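Local coordinates for CELL WALL surface anchor family protein (Streptococcus pneumoniae, PDB 2WW8), which serves as the pilus adhesin of the pneumococcus and probably attaches the bacterium to host cells through an integrin-like metal-binding domain, at residues F756-Q761 with G776-V781; Y799-N804 with P817-Q822; D226-L231 with A271-A276; Y319-L324 with K335-T340. All coordinates share one frame; numbering follows the deposited sequence.

Contact 1: F756-Q761 with G776-V781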
loop_
_atom_site.group_PDB
_atom_site.type_symbol
_atom_site.label_atom_id
_atom_site.label_comp_id
_atom_site.label_asym_id
_atom_site.label_seq_id
_atom_site.Cartn_x
_atom_site.Cartn_y
_atom_site.Cartn_z
ATOM N N PHE A 756 90.919 -9.673 -17.010
ATOM C CA PHE A 756 90.408 -9.088 -15.774
ATOM C C PHE A 756 89.398 -10.039 -15.145
ATOM O O PHE A 756 88.821 -10.864 -15.860
ATOM C CB PHE A 756 89.648 -7.803 -16.094
ATOM C CG PHE A 756 90.540 -6.636 -16.474
ATOM C CD1 PHE A 756 91.112 -6.562 -17.734
ATOM C CD2 PHE A 756 90.771 -5.601 -15.582
ATOM C CE1 PHE A 756 91.899 -5.495 -18.103
ATOM C CE2 PHE A 756 91.583 -4.520 -15.934
ATOM C CZ PHE A 756 92.139 -4.466 -17.192
ATOM N N SER A 757 89.171 -9.889 -13.843
ATOM C CA SER A 757 88.166 -10.656 -13.148
ATOM C C SER A 757 87.401 -9.684 -12.274
ATOM O O SER A 757 88.008 -8.895 -11.556
ATOM C CB SER A 757 88.810 -11.762 -12.309
ATOM O OG SER A 757 89.355 -12.758 -13.160
ATOM N N LEU A 758 86.073 -9.751 -12.339
ATOM C CA LEU A 758 85.189 -8.939 -11.495
ATOM C C LEU A 758 84.856 -9.673 -10.194
ATOM O O LEU A 758 84.243 -10.735 -10.238
ATOM C CB LEU A 758 83.909 -8.568 -12.257
ATOM C CG LEU A 758 82.929 -7.566 -11.626
ATOM C CD1 LEU A 758 83.577 -6.332 -10.971
ATOM C CD2 LEU A 758 81.855 -7.146 -12.668
ATOM N N GLN A 759 85.268 -9.125 -9.052
ATOM C CA GLN A 759 84.948 -9.738 -7.760
ATOM C C GLN A 759 83.766 -9.065 -7.087
ATOM O O GLN A 759 83.522 -7.877 -7.298
ATOM C CB GLN A 759 86.140 -9.693 -6.809
ATOM C CG GLN A 759 87.416 -10.286 -7.395
ATOM C CD GLN A 759 87.402 -11.795 -7.391
ATOM O OE1 GLN A 759 87.010 -12.449 -8.364
ATOM N NE2 GLN A 759 87.814 -12.363 -6.262
ATOM N N LYS A 760 83.034 -9.833 -6.278
ATOM C CA LYS A 760 81.909 -9.310 -5.504
ATOM C C LYS A 760 82.132 -9.553 -4.021
ATOM O O LYS A 760 82.672 -10.590 -3.649
ATOM C CB LYS A 760 80.572 -9.924 -5.934
ATOM C CG LYS A 760 79.376 -9.086 -5.485
ATOM C CD LYS A 760 78.059 -9.615 -6.031
ATOM C CE LYS A 760 76.858 -8.878 -5.404
ATOM N NZ LYS A 760 76.915 -8.800 -3.909
ATOM N N GLN A 761 81.743 -8.588 -3.192
ATOM C CA GLN A 761 81.844 -8.727 -1.746
ATOM C C GLN A 761 80.946 -9.895 -1.303
ATOM O O GLN A 761 79.822 -10.042 -1.785
ATOM C CB GLN A 761 81.453 -7.410 -1.067
ATOM C CG GLN A 761 81.609 -7.354 0.457
ATOM C CD GLN A 761 81.173 -6.006 1.021
ATOM O OE1 GLN A 761 80.107 -5.491 0.676
ATOM N NE2 GLN A 761 82.001 -5.421 1.880
ATOM N N GLY A 776 81.417 -19.346 -14.309
ATOM C CA GLY A 776 82.717 -18.744 -14.608
ATOM C C GLY A 776 82.556 -17.268 -14.913
ATOM O O GLY A 776 83.369 -16.678 -15.632
ATOM N N THR A 777 81.506 -16.675 -14.347
ATOM C CA THR A 777 81.020 -15.379 -14.812
ATOM C C THR A 777 81.884 -14.154 -14.472
ATOM O O THR A 777 82.143 -13.819 -13.306
ATOM C CB THR A 777 79.529 -15.152 -14.457
ATOM O OG1 THR A 777 78.976 -14.229 -15.406
ATOM C CG2 THR A 777 79.375 -14.581 -13.037
ATOM N N TYR A 778 82.330 -13.496 -15.539
ATOM C CA TYR A 778 83.217 -12.342 -15.458
ATOM C C TYR A 778 84.527 -12.684 -14.734
ATOM O O TYR A 778 85.081 -11.872 -13.989
ATOM C CB TYR A 778 82.498 -11.155 -14.807
ATOM C CG TYR A 778 81.295 -10.694 -15.592
ATOM C CD1 TYR A 778 81.298 -10.716 -16.988
ATOM C CD2 TYR A 778 80.151 -10.218 -14.931
ATOM C CE1 TYR A 778 80.192 -10.280 -17.720
ATOM C CE2 TYR A 778 79.034 -9.782 -15.649
ATOM C CZ TYR A 778 79.061 -9.820 -17.040
ATOM O OH TYR A 778 77.965 -9.372 -17.740
ATOM N N GLN A 779 85.016 -13.898 -14.959
ATOM C CA GLN A 779 86.291 -14.346 -14.420
ATOM C C GLN A 779 87.175 -14.562 -15.636
ATOM O O GLN A 779 86.712 -15.187 -16.602
ATOM C CB GLN A 779 86.093 -15.628 -13.618
ATOM C CG GLN A 779 85.333 -15.338 -12.351
ATOM C CD GLN A 779 86.259 -14.843 -11.277
ATOM O OE1 GLN A 779 87.346 -15.404 -11.081
ATOM N NE2 GLN A 779 85.845 -13.799 -10.570
ATOM N N ASN A 780 88.386 -13.989 -15.612
ATOM C CA ASN A 780 89.315 -14.108 -16.743
ATOM C C ASN A 780 88.745 -13.607 -18.051
ATOM O O ASN A 780 88.776 -14.302 -19.057
ATOM C CB ASN A 780 89.710 -15.574 -16.974
ATOM C CG ASN A 780 90.677 -16.074 -15.936
ATOM O OD1 ASN A 780 90.637 -15.690 -14.768
ATOM N ND2 ASN A 780 91.580 -16.937 -16.372
ATOM N N VAL A 781 88.187 -12.408 -18.048
ATOM C CA VAL A 781 87.628 -11.899 -19.292
ATOM C C VAL A 781 88.792 -11.238 -20.018
ATOM O O VAL A 781 89.536 -10.453 -19.443
ATOM C CB VAL A 781 86.424 -10.971 -19.078
ATOM C CG1 VAL A 781 85.406 -11.673 -18.201
ATOM C CG2 VAL A 781 86.849 -9.683 -18.396
#
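Gln759 and Gln779 cross at about a right angle, and their amide groups meet end to end. Both chains leave beside their own backbone N and bend at chi2, which brings NE2 of Gln779 to 2.8 Å from OE1 of Gln759. The N-H points nearly straight down the C=O axis of the acceptor, which lies in the amide plane of Gln779, although the two amide planes are turned 51° apart.

Ser757 is next to this pair. Its OG, anti to the carbonyl carbon, receives the backbone N-H of Asn780 at 2.9 Å along an almost linear path (170°), and the same oxygen is hydrogen-bonded to Asn804 OD1 in the neighbouring strand, so it is gripped from two sides. Beyond these hydrogen bonds the two segments are joined by a G1 beta bulge. Asn780, in a left-handed backbone conformation (phi 57°), and Val781 together face Phe756, whose N and O both bond to Val781. The bulge follows a type II turn from Gly776 to Gln779, and all of it belongs to a transthyretin-like CnaB domain.

Leu758 and Tyr778 run side by side in the same direction, with Leu758 CB 3.9 Å from Tyr778 CB. Their backbones are tied where Leu758 N meets Tyr778 O at 2.9 Å. The phenol extends past the leucine to bond through OH to the backbone N of Lys792, and its ring stands edge-to-face with Phe791. Val781 sets CG2 between its own N and carbonyl carbon, 4.1 Å from CB of Phe756, and both of these residues also touch Leu789.

Contact 2: Y799-N804 with P817-Q822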
loop_
_atom_site.group_PDB
_atom_site.type_symbol
_atom_site.label_atom_id
_atom_site.label_comp_id
_atom_site.label_asym_id
_atom_site.label_seq_id
_atom_site.Cartn_x
_atom_site.Cartn_y
_atom_site.Cartn_z
ATOM N N TYR A 799 81.744 -4.254 -5.427
ATOM C CA TYR A 799 82.525 -4.902 -6.483
ATOM C C TYR A 799 83.940 -4.331 -6.536
ATOM O O TYR A 799 84.165 -3.146 -6.213
ATOM C CB TYR A 799 81.894 -4.730 -7.867
ATOM C CG TYR A 799 80.577 -5.464 -8.041
ATOM C CD1 TYR A 799 79.407 -4.929 -7.521
ATOM C CD2 TYR A 799 80.500 -6.695 -8.713
ATOM C CE1 TYR A 799 78.188 -5.599 -7.656
ATOM C CE2 TYR A 799 79.289 -7.366 -8.860
ATOM C CZ TYR A 799 78.132 -6.803 -8.331
ATOM O OH TYR A 799 76.892 -7.405 -8.440
ATOM N N ARG A 800 84.865 -5.204 -6.949
ATOM C CA ARG A 800 86.291 -4.895 -7.150
ATOM C C ARG A 800 86.745 -5.556 -8.449
ATOM O O ARG A 800 86.668 -6.788 -8.561
ATOM C CB ARG A 800 87.172 -5.421 -6.007
ATOM C CG ARG A 800 87.129 -4.590 -4.742
ATOM C CD ARG A 800 87.920 -5.233 -3.604
ATOM N NE ARG A 800 87.831 -4.413 -2.395
ATOM C CZ ARG A 800 88.435 -4.672 -1.232
ATOM N NH1 ARG A 800 89.223 -5.731 -1.077
ATOM N NH2 ARG A 800 88.261 -3.860 -0.193
ATOM N N LEU A 801 87.185 -4.742 -9.408
ATOM C CA LEU A 801 87.681 -5.266 -10.683
ATOM C C LEU A 801 89.210 -5.446 -10.573
ATOM O O LEU A 801 89.930 -4.529 -10.153
ATOM C CB LEU A 801 87.273 -4.366 -11.855
ATOM C CG LEU A 801 87.930 -4.716 -13.197
ATOM C CD1 LEU A 801 87.323 -5.905 -13.925
ATOM C CD2 LEU A 801 87.811 -3.498 -14.060
ATOM N N PHE A 802 89.694 -6.645 -10.892
ATOM C CA PHE A 802 91.122 -6.944 -10.793
ATOM C C PHE A 802 91.644 -7.124 -12.199
ATOM O O PHE A 802 90.973 -7.764 -13.028
ATOM C CB PHE A 802 91.410 -8.245 -10.016
ATOM C CG PHE A 802 91.300 -8.123 -8.521
ATOM C CD1 PHE A 802 90.057 -7.934 -7.902
ATOM C CD2 PHE A 802 92.428 -8.221 -7.720
ATOM C CE1 PHE A 802 89.931 -7.822 -6.488
ATOM C CE2 PHE A 802 92.327 -8.121 -6.294
ATOM C CZ PHE A 802 91.075 -7.908 -5.669
ATOM N N GLU A 803 92.842 -6.576 -12.434
ATOM C CA GLU A 803 93.603 -6.919 -13.641
ATOM C C GLU A 803 94.405 -8.196 -13.435
ATOM O O GLU A 803 95.332 -8.234 -12.616
ATOM C CB GLU A 803 94.539 -5.777 -14.064
ATOM C CG GLU A 803 95.422 -6.066 -15.275
ATOM C CD GLU A 803 95.788 -4.809 -16.042
ATOM O OE1 GLU A 803 95.398 -3.688 -15.625
ATOM O OE2 GLU A 803 96.466 -4.949 -17.080
ATOM N N ASN A 804 94.089 -9.263 -14.161
ATOM C CA ASN A 804 94.875 -10.486 -13.891
ATOM C C ASN A 804 96.206 -10.391 -14.636
ATOM O O ASN A 804 97.250 -10.742 -14.075
ATOM C CB ASN A 804 94.122 -11.775 -14.247
ATOM C CG ASN A 804 92.790 -11.892 -13.510
ATOM O OD1 ASN A 804 91.715 -11.761 -14.103
ATOM N ND2 ASN A 804 92.857 -12.130 -12.199
ATOM N N PRO A 817 94.220 -5.192 -7.717
ATOM C CA PRO A 817 92.952 -4.455 -7.672
ATOM C C PRO A 817 93.047 -3.149 -8.494
ATOM O O PRO A 817 94.041 -2.430 -8.400
ATOM C CB PRO A 817 92.797 -4.102 -6.181
ATOM C CG PRO A 817 94.202 -4.085 -5.626
ATOM C CD PRO A 817 95.002 -5.065 -6.465
ATOM N N ILE A 818 92.047 -2.853 -9.313
ATOM C CA ILE A 818 92.053 -1.623 -10.120
ATOM C C ILE A 818 90.945 -0.634 -9.713
ATOM O O ILE A 818 91.227 0.506 -9.321
ATOM C CB ILE A 818 91.970 -1.916 -11.636
ATOM C CG1 ILE A 818 92.989 -2.993 -12.029
ATOM C CG2 ILE A 818 92.186 -0.619 -12.468
ATOM C CD1 ILE A 818 94.421 -2.529 -11.796
ATOM N N VAL A 819 89.695 -1.092 -9.770
ATOM C CA VAL A 819 88.557 -0.210 -9.533
ATOM C C VAL A 819 87.603 -0.841 -8.524
ATOM O O VAL A 819 87.372 -2.065 -8.549
ATOM C CB VAL A 819 87.702 0.024 -10.808
ATOM C CG1 VAL A 819 86.647 1.122 -10.544
ATOM C CG2 VAL A 819 88.548 0.406 -12.011
ATOM N N ALA A 820 87.065 0.023 -7.662
ATOM C CA ALA A 820 85.958 -0.307 -6.759
ATOM C C ALA A 820 84.717 0.458 -7.186
ATOM O O ALA A 820 84.801 1.602 -7.657
ATOM C CB ALA A 820 86.285 0.047 -5.310
ATOM N N PHE A 821 83.563 -0.177 -7.014
ATOM C CA PHE A 821 82.302 0.557 -7.205
ATOM C C PHE A 821 81.201 -0.229 -6.506
ATOM O O PHE A 821 81.448 -1.358 -6.083
ATOM C CB PHE A 821 81.962 0.754 -8.688
ATOM C CG PHE A 821 81.800 -0.536 -9.467
ATOM C CD1 PHE A 821 82.875 -1.091 -10.158
ATOM C CD2 PHE A 821 80.575 -1.209 -9.507
ATOM C CE1 PHE A 821 82.724 -2.283 -10.885
ATOM C CE2 PHE A 821 80.413 -2.387 -10.223
ATOM C CZ PHE A 821 81.478 -2.924 -10.922
ATOM N N GLN A 822 80.019 0.379 -6.406
ATOM C CA GLN A 822 78.821 -0.211 -5.824
ATOM C C GLN A 822 77.651 -0.157 -6.801
ATOM O O GLN A 822 77.510 0.792 -7.581
ATOM C CB GLN A 822 78.415 0.602 -4.597
ATOM C CG GLN A 822 78.889 0.036 -3.296
ATOM C CD GLN A 822 78.016 0.518 -2.148
ATOM O OE1 GLN A 822 77.192 -0.223 -1.607
ATOM N NE2 GLN A 822 78.183 1.782 -1.788
#
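One face of the Phe821 ring carries the CB of Tyr799, 3.5 Å above the plane and displaced toward the rim. Phe821 holds CG in the crowded position between its N and carbonyl carbon (chi1 60°), which swings the ring beneath its cross-strand neighbour. The two aromatic planes are within 7° of parallel, yet the centroids lie 5.4 Å apart, so the rings overlap little. Tyr799 OH goes on to bond to Ser795 O. On the other face of the sheet, the Phe802 ring covers Pro817, whose CA sits 3.8 Å above one face, also toward the rim.

Between these pairs the antiparallel strands 797-805 and 816-824 of the CnaB domain are interrupted by a classic beta bulge, with Ile818 and Val819 both facing Leu801. Leu801 O accepts Ile818 N at 2.8 Å. Val819 N bonds only weakly, 3.5 Å from Leu801 O. The bulge turns Ile818 so that its CG1 lies 3.8 Å from CB of Glu803.

Tyr799, Leu801, Val819 and Phe821 share one face, where Phe740 packs on Leu801 and Val819 and Ile738 on Phe821. With the polar backbone paired between the strands, burial of this face is probably driven mainly by apolar contact.

Contact 3: D226-L231 with A271-A276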
loop_
_atom_site.group_PDB
_atom_site.type_symbol
_atom_site.label_atom_id
_atom_site.label_comp_id
_atom_site.label_asym_id
_atom_site.label_seq_id
_atom_site.Cartn_x
_atom_site.Cartn_y
_atom_site.Cartn_z
ATOM N N ASP A 226 -32.623 13.418 0.687
ATOM C CA ASP A 226 -32.793 13.489 2.134
ATOM C C ASP A 226 -33.557 12.208 2.519
ATOM O O ASP A 226 -34.727 12.036 2.176
ATOM C CB ASP A 226 -33.606 14.745 2.577
ATOM C CG ASP A 226 -32.746 16.023 2.666
ATOM O OD1 ASP A 226 -31.516 15.959 2.892
ATOM O OD2 ASP A 226 -33.296 17.123 2.436
ATOM N N VAL A 227 -32.902 11.328 3.254
ATOM C CA VAL A 227 -33.372 9.971 3.447
ATOM C C VAL A 227 -33.522 9.645 4.941
ATOM O O VAL A 227 -32.608 9.861 5.716
ATOM C CB VAL A 227 -32.390 8.938 2.820
ATOM C CG1 VAL A 227 -32.979 7.562 2.952
ATOM C CG2 VAL A 227 -32.076 9.292 1.310
ATOM N N VAL A 228 -34.679 9.104 5.331
ATOM C CA VAL A 228 -34.786 8.528 6.677
ATOM C C VAL A 228 -34.876 6.985 6.541
ATOM O O VAL A 228 -35.631 6.444 5.719
ATOM C CB VAL A 228 -36.069 9.002 7.376
ATOM C CG1 VAL A 228 -36.199 8.308 8.794
ATOM C CG2 VAL A 228 -36.068 10.595 7.490
ATOM N N ILE A 229 -34.095 6.283 7.343
ATOM C CA ILE A 229 -34.238 4.795 7.398
ATOM C C ILE A 229 -34.981 4.413 8.668
ATOM O O ILE A 229 -34.572 4.859 9.745
ATOM C CB ILE A 229 -32.883 4.127 7.385
ATOM C CG1 ILE A 229 -32.242 4.447 6.053
ATOM C CG2 ILE A 229 -32.992 2.598 7.662
ATOM C CD1 ILE A 229 -30.816 3.971 5.923
ATOM N N LEU A 230 -36.069 3.661 8.549
ATOM C CA LEU A 230 -36.788 3.231 9.743
ATOM C C LEU A 230 -36.499 1.758 9.912
ATOM O O LEU A 230 -36.660 1.003 8.969
ATOM C CB LEU A 230 -38.310 3.261 9.560
ATOM C CG LEU A 230 -38.997 4.602 9.313
ATOM C CD1 LEU A 230 -40.506 4.430 9.169
ATOM C CD2 LEU A 230 -38.691 5.452 10.549
ATOM N N LEU A 231 -36.081 1.352 11.101
ATOM C CA LEU A 231 -35.594 -0.004 11.234
ATOM C C LEU A 231 -36.274 -0.673 12.461
ATOM O O LEU A 231 -36.112 -0.201 13.596
ATOM C CB LEU A 231 -34.087 0.051 11.450
ATOM C CG LEU A 231 -33.423 -1.310 11.788
ATOM C CD1 LEU A 231 -33.674 -2.365 10.695
ATOM C CD2 LEU A 231 -31.858 -1.109 12.010
ATOM N N ALA A 271 -30.769 9.995 8.068
ATOM C CA ALA A 271 -31.088 9.899 9.487
ATOM C C ALA A 271 -31.588 8.463 9.705
ATOM O O ALA A 271 -31.899 7.784 8.750
ATOM C CB ALA A 271 -32.223 10.884 9.783
ATOM N N LEU A 272 -31.712 8.014 10.956
ATOM C CA LEU A 272 -31.941 6.615 11.315
ATOM C C LEU A 272 -32.909 6.630 12.489
ATOM O O LEU A 272 -32.700 7.328 13.508
ATOM C CB LEU A 272 -30.608 5.939 11.711
ATOM C CG LEU A 272 -30.776 4.578 12.445
ATOM C CD1 LEU A 272 -31.356 3.519 11.469
ATOM C CD2 LEU A 272 -29.390 4.183 13.048
ATOM N N VAL A 273 -34.009 5.905 12.314
ATOM C CA VAL A 273 -34.980 5.752 13.384
ATOM C C VAL A 273 -35.117 4.247 13.629
ATOM O O VAL A 273 -35.630 3.518 12.762
ATOM C CB VAL A 273 -36.354 6.349 13.033
ATOM C CG1 VAL A 273 -37.422 6.094 14.161
ATOM C CG2 VAL A 273 -36.252 7.902 12.720
ATOM N N THR A 274 -34.733 3.816 14.826
ATOM C CA THR A 274 -34.970 2.448 15.251
ATOM C C THR A 274 -36.170 2.396 16.197
ATOM O O THR A 274 -36.298 3.257 17.097
ATOM C CB THR A 274 -33.716 1.886 15.896
ATOM O OG1 THR A 274 -32.716 1.753 14.856
ATOM C CG2 THR A 274 -33.967 0.464 16.507
ATOM N N TYR A 275 -37.046 1.414 15.996
ATOM C CA TYR A 275 -38.308 1.377 16.769
ATOM C C TYR A 275 -38.723 -0.035 17.196
ATOM O O TYR A 275 -38.402 -1.010 16.519
ATOM C CB TYR A 275 -39.503 2.005 16.058
ATOM C CG TYR A 275 -40.074 1.207 14.890
ATOM C CD1 TYR A 275 -39.431 1.212 13.641
ATOM C CD2 TYR A 275 -41.234 0.454 15.039
ATOM C CE1 TYR A 275 -39.969 0.513 12.555
ATOM C CE2 TYR A 275 -41.804 -0.232 13.930
ATOM C CZ TYR A 275 -41.169 -0.184 12.714
ATOM O OH TYR A 275 -41.705 -0.933 11.691
ATOM N N ALA A 276 -39.523 -0.085 18.252
ATOM C CA ALA A 276 -40.241 -1.315 18.596
ATOM C C ALA A 276 -41.491 -0.804 19.306
ATOM O O ALA A 276 -42.372 -0.265 18.571
ATOM C CB ALA A 276 -39.371 -2.350 19.372
#
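Ile229 O is held by two contacts and accepts the straightest hydrogen bond between the strands: Val273 N reaches it at 2.8 Å (172°) along the C=O axis, and Leu272 CA adds a longer C-H...O contact at 3.5 Å. Val273 O is treated similarly, taking Leu231 N at 2.8 Å and a C-H...O contact from Leu230 CA. At the far end Tyr275 N bonds to Leu231 O from above the carbonyl plane.

These bonds join two adjacent parallel strands, 225-232 and edge strand 269-275, connected through helix 247-263 in a beta-alpha-beta crossover. The arrangement is that of a von Willebrand factor A (integrin I-like) domain, whose magnesium ion is bound by Ser234 and Ser236, just after strand 225-232, and by Asp387, just after the neighbouring strand 379-386.

On one face of the sheet Leu230 and Val273 lie side by side, with Leu230 CD2 tight against Val273 CB at 3.5 Å, while Val228 CG1 crosses obliquely to Val273 CG2 at 3.9 Å. Helix 359-373 covers Val228 and Val273. On the reverse face Ile229 CG2 meets Leu272 CD1 at 4.2 Å, and Ile229 packs on helix 247-263. Tyr275 keeps CG in the crowded position between N and carbonyl carbon (chi1 72°), which carries its ring back alongside the Leu231 carbonyl, with CD1 of Tyr275 3.6 Å from Leu231 O, and lets OH bond to His384 NE2.

Contact 4: Y319-L324 with K335-T340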
loop_
_atom_site.group_PDB
_atom_site.type_symbol
_atom_site.label_atom_id
_atom_site.label_comp_id
_atom_site.label_asym_id
_atom_site.label_seq_id
_atom_site.Cartn_x
_atom_site.Cartn_y
_atom_site.Cartn_z
ATOM N N TYR A 319 -30.529 3.504 19.598
ATOM C CA TYR A 319 -30.169 3.018 18.265
ATOM C C TYR A 319 -30.643 4.011 17.216
ATOM O O TYR A 319 -30.851 3.611 16.079
ATOM C CB TYR A 319 -30.890 1.673 18.075
ATOM C CG TYR A 319 -30.305 0.519 18.921
ATOM C CD1 TYR A 319 -28.917 0.419 19.165
ATOM C CD2 TYR A 319 -31.135 -0.475 19.449
ATOM C CE1 TYR A 319 -28.371 -0.676 19.928
ATOM C CE2 TYR A 319 -30.610 -1.584 20.193
ATOM C CZ TYR A 319 -29.231 -1.659 20.403
ATOM O OH TYR A 319 -28.739 -2.711 21.148
ATOM N N SER A 320 -30.895 5.272 17.585
ATOM C CA SER A 320 -31.414 6.193 16.566
ATOM C C SER A 320 -30.404 7.305 16.266
ATOM O O SER A 320 -29.463 7.543 17.036
ATOM C CB SER A 320 -32.789 6.733 16.949
ATOM O OG SER A 320 -33.678 5.637 16.948
ATOM N N TYR A 321 -30.536 7.921 15.084
ATOM C CA TYR A 321 -29.775 9.110 14.806
ATOM C C TYR A 321 -30.719 10.101 14.164
ATOM O O TYR A 321 -30.928 10.109 12.933
ATOM C CB TYR A 321 -28.545 8.762 13.961
ATOM C CG TYR A 321 -27.577 9.915 13.993
ATOM C CD1 TYR A 321 -27.762 11.028 13.149
ATOM C CD2 TYR A 321 -26.486 9.909 14.859
ATOM C CE1 TYR A 321 -26.881 12.094 13.148
ATOM C CE2 TYR A 321 -25.582 10.985 14.889
ATOM C CZ TYR A 321 -25.814 12.046 14.036
ATOM O OH TYR A 321 -24.956 13.099 14.092
ATOM N N LEU A 322 -31.323 10.923 15.016
ATOM C CA LEU A 322 -32.574 11.587 14.641
ATOM C C LEU A 322 -32.315 12.931 13.935
ATOM O O LEU A 322 -33.157 13.825 14.023
ATOM C CB LEU A 322 -33.431 11.876 15.872
ATOM C CG LEU A 322 -33.921 10.589 16.523
ATOM C CD1 LEU A 322 -34.617 10.784 17.894
ATOM C CD2 LEU A 322 -34.681 9.669 15.576
ATOM N N LYS A 323 -31.164 13.066 13.277
ATOM C CA LYS A 323 -30.771 14.265 12.550
ATOM C C LYS A 323 -30.255 13.888 11.142
ATOM O O LYS A 323 -29.358 13.000 10.988
ATOM C CB LYS A 323 -29.698 14.951 13.376
ATOM C CG LYS A 323 -29.402 16.392 12.987
ATOM C CD LYS A 323 -28.132 16.929 13.666
ATOM C CE LYS A 323 -26.922 16.843 12.747
ATOM N NZ LYS A 323 -25.668 16.888 13.546
ATOM N N LEU A 324 -30.880 14.484 10.109
ATOM C CA LEU A 324 -30.423 14.344 8.708
ATOM C C LEU A 324 -29.014 14.905 8.659
ATOM O O LEU A 324 -28.787 16.047 9.105
ATOM C CB LEU A 324 -31.296 15.178 7.756
ATOM C CG LEU A 324 -32.604 14.470 7.393
ATOM C CD1 LEU A 324 -33.398 15.443 6.544
ATOM C CD2 LEU A 324 -32.299 13.168 6.690
ATOM N N LYS A 335 -23.852 4.992 11.721
ATOM C CA LYS A 335 -23.722 3.571 11.388
ATOM C C LYS A 335 -23.376 2.767 12.646
ATOM O O LYS A 335 -23.809 1.644 12.731
ATOM C CB LYS A 335 -22.598 3.339 10.359
ATOM C CG LYS A 335 -22.971 3.754 8.905
ATOM C CD LYS A 335 -21.735 3.736 8.077
ATOM C CE LYS A 335 -21.317 2.385 7.738
ATOM N NZ LYS A 335 -19.999 2.512 7.036
ATOM N N ASN A 336 -22.582 3.265 13.599
ATOM C CA ASN A 336 -22.350 2.553 14.878
ATOM C C ASN A 336 -23.568 2.443 15.794
ATOM O O ASN A 336 -23.544 1.699 16.787
ATOM C CB ASN A 336 -21.248 3.217 15.709
ATOM C CG ASN A 336 -19.849 2.976 15.129
ATOM O OD1 ASN A 336 -19.619 1.963 14.466
ATOM N ND2 ASN A 336 -18.920 3.900 15.353
ATOM N N LYS A 337 -24.606 3.216 15.502
ATOM C CA LYS A 337 -25.853 3.145 16.278
ATOM C C LYS A 337 -26.821 2.151 15.710
ATOM O O LYS A 337 -27.797 1.775 16.400
ATOM C CB LYS A 337 -26.532 4.524 16.342
ATOM C CG LYS A 337 -25.693 5.258 17.407
ATOM C CD LYS A 337 -26.119 6.664 17.595
ATOM C CE LYS A 337 -27.038 6.702 18.794
ATOM N NZ LYS A 337 -27.614 8.112 18.863
ATOM N N VAL A 338 -26.597 1.760 14.452
ATOM C CA VAL A 338 -27.419 0.713 13.830
ATOM C C VAL A 338 -27.311 -0.576 14.692
ATOM O O VAL A 338 -26.220 -1.047 14.867
ATOM C CB VAL A 338 -26.996 0.426 12.386
ATOM C CG1 VAL A 338 -27.877 -0.687 11.838
ATOM C CG2 VAL A 338 -27.141 1.695 11.493
ATOM N N PRO A 339 -28.434 -1.137 15.200
ATOM C CA PRO A 339 -28.367 -2.332 16.023
ATOM C C PRO A 339 -28.089 -3.568 15.132
ATOM O O PRO A 339 -28.618 -3.625 14.003
ATOM C CB PRO A 339 -29.784 -2.413 16.618
ATOM C CG PRO A 339 -30.658 -1.819 15.544
ATOM C CD PRO A 339 -29.822 -0.676 15.013
ATOM N N THR A 340 -27.322 -4.527 15.649
ATOM C CA THR A 340 -27.229 -5.853 14.980
ATOM C C THR A 340 -27.743 -7.012 15.855
ATOM O O THR A 340 -27.469 -8.194 15.569
ATOM C CB THR A 340 -25.769 -6.176 14.563
ATOM O OG1 THR A 340 -24.922 -6.014 15.711
ATOM C CG2 THR A 340 -25.343 -5.233 13.447
#
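Charge and hydrogen bonding centre on Lys337, whose chain bends at chi3 (97°) to bring NZ to Ser320 O at 2.7 Å, almost exactly along the C=O axis. CE of Lys337 follows at 3.1 Å from the same oxygen. The ammonium has a second partner in the salt bridge to Asp318 OD2, so it is shared between a carbonyl and a carboxylate. A weaker polar touch joins Tyr319 CA to Lys337 O at 3.3 Å, a C-H...O contact. Tyr319 O bonds to Thr274 OG1, and Ser320 OG to Thr274 N and Phe280 O, which ties this loop to edge strand 269-275 of the von Willebrand factor A domain. The contact thus joins the C-terminal end of helix 328-337 and the chain just after it to the loop that runs along this edge strand.

The CH-pi contact is made by Pro339, whose CB sits over the centre of the Tyr319 ring, 3.6 Å from the centroid and only 7° off the normal. Apolar packing continues at Tyr321, where Lys337 CD approaches the ring edge near its plane, 4.3 Å from CD2.

A cation placed at the mouth of a carbonyl would be expected to polarise the Ser320 peptide, and the nearby Asp318 should favour the charged form of the lysine.

The four contacts fall into two pairs with centres about 120 Å apart, on opposite sides of the chain's centre. Contacts 1 and 2 share one sheet of the C-terminal CnaB domain, through neighbouring strands 755-761 and 797-805. Contacts 3 and 4 meet in the von Willebrand factor A domain, with 319-324 bonded along edge strand 269-275. Contact 3 is wholly buried, its parallel strands facing apolar residues on both sides of the sheet. Contact 2 is also buried but antiparallel and rich in aromatics. Contact 1, partly buried, adds two side-chain hydrogen bonds to its backbone ones, and contact 4, also largely buried, attaches a loop by combining a lysine charge with a proline-tyrosine CH-pi contact.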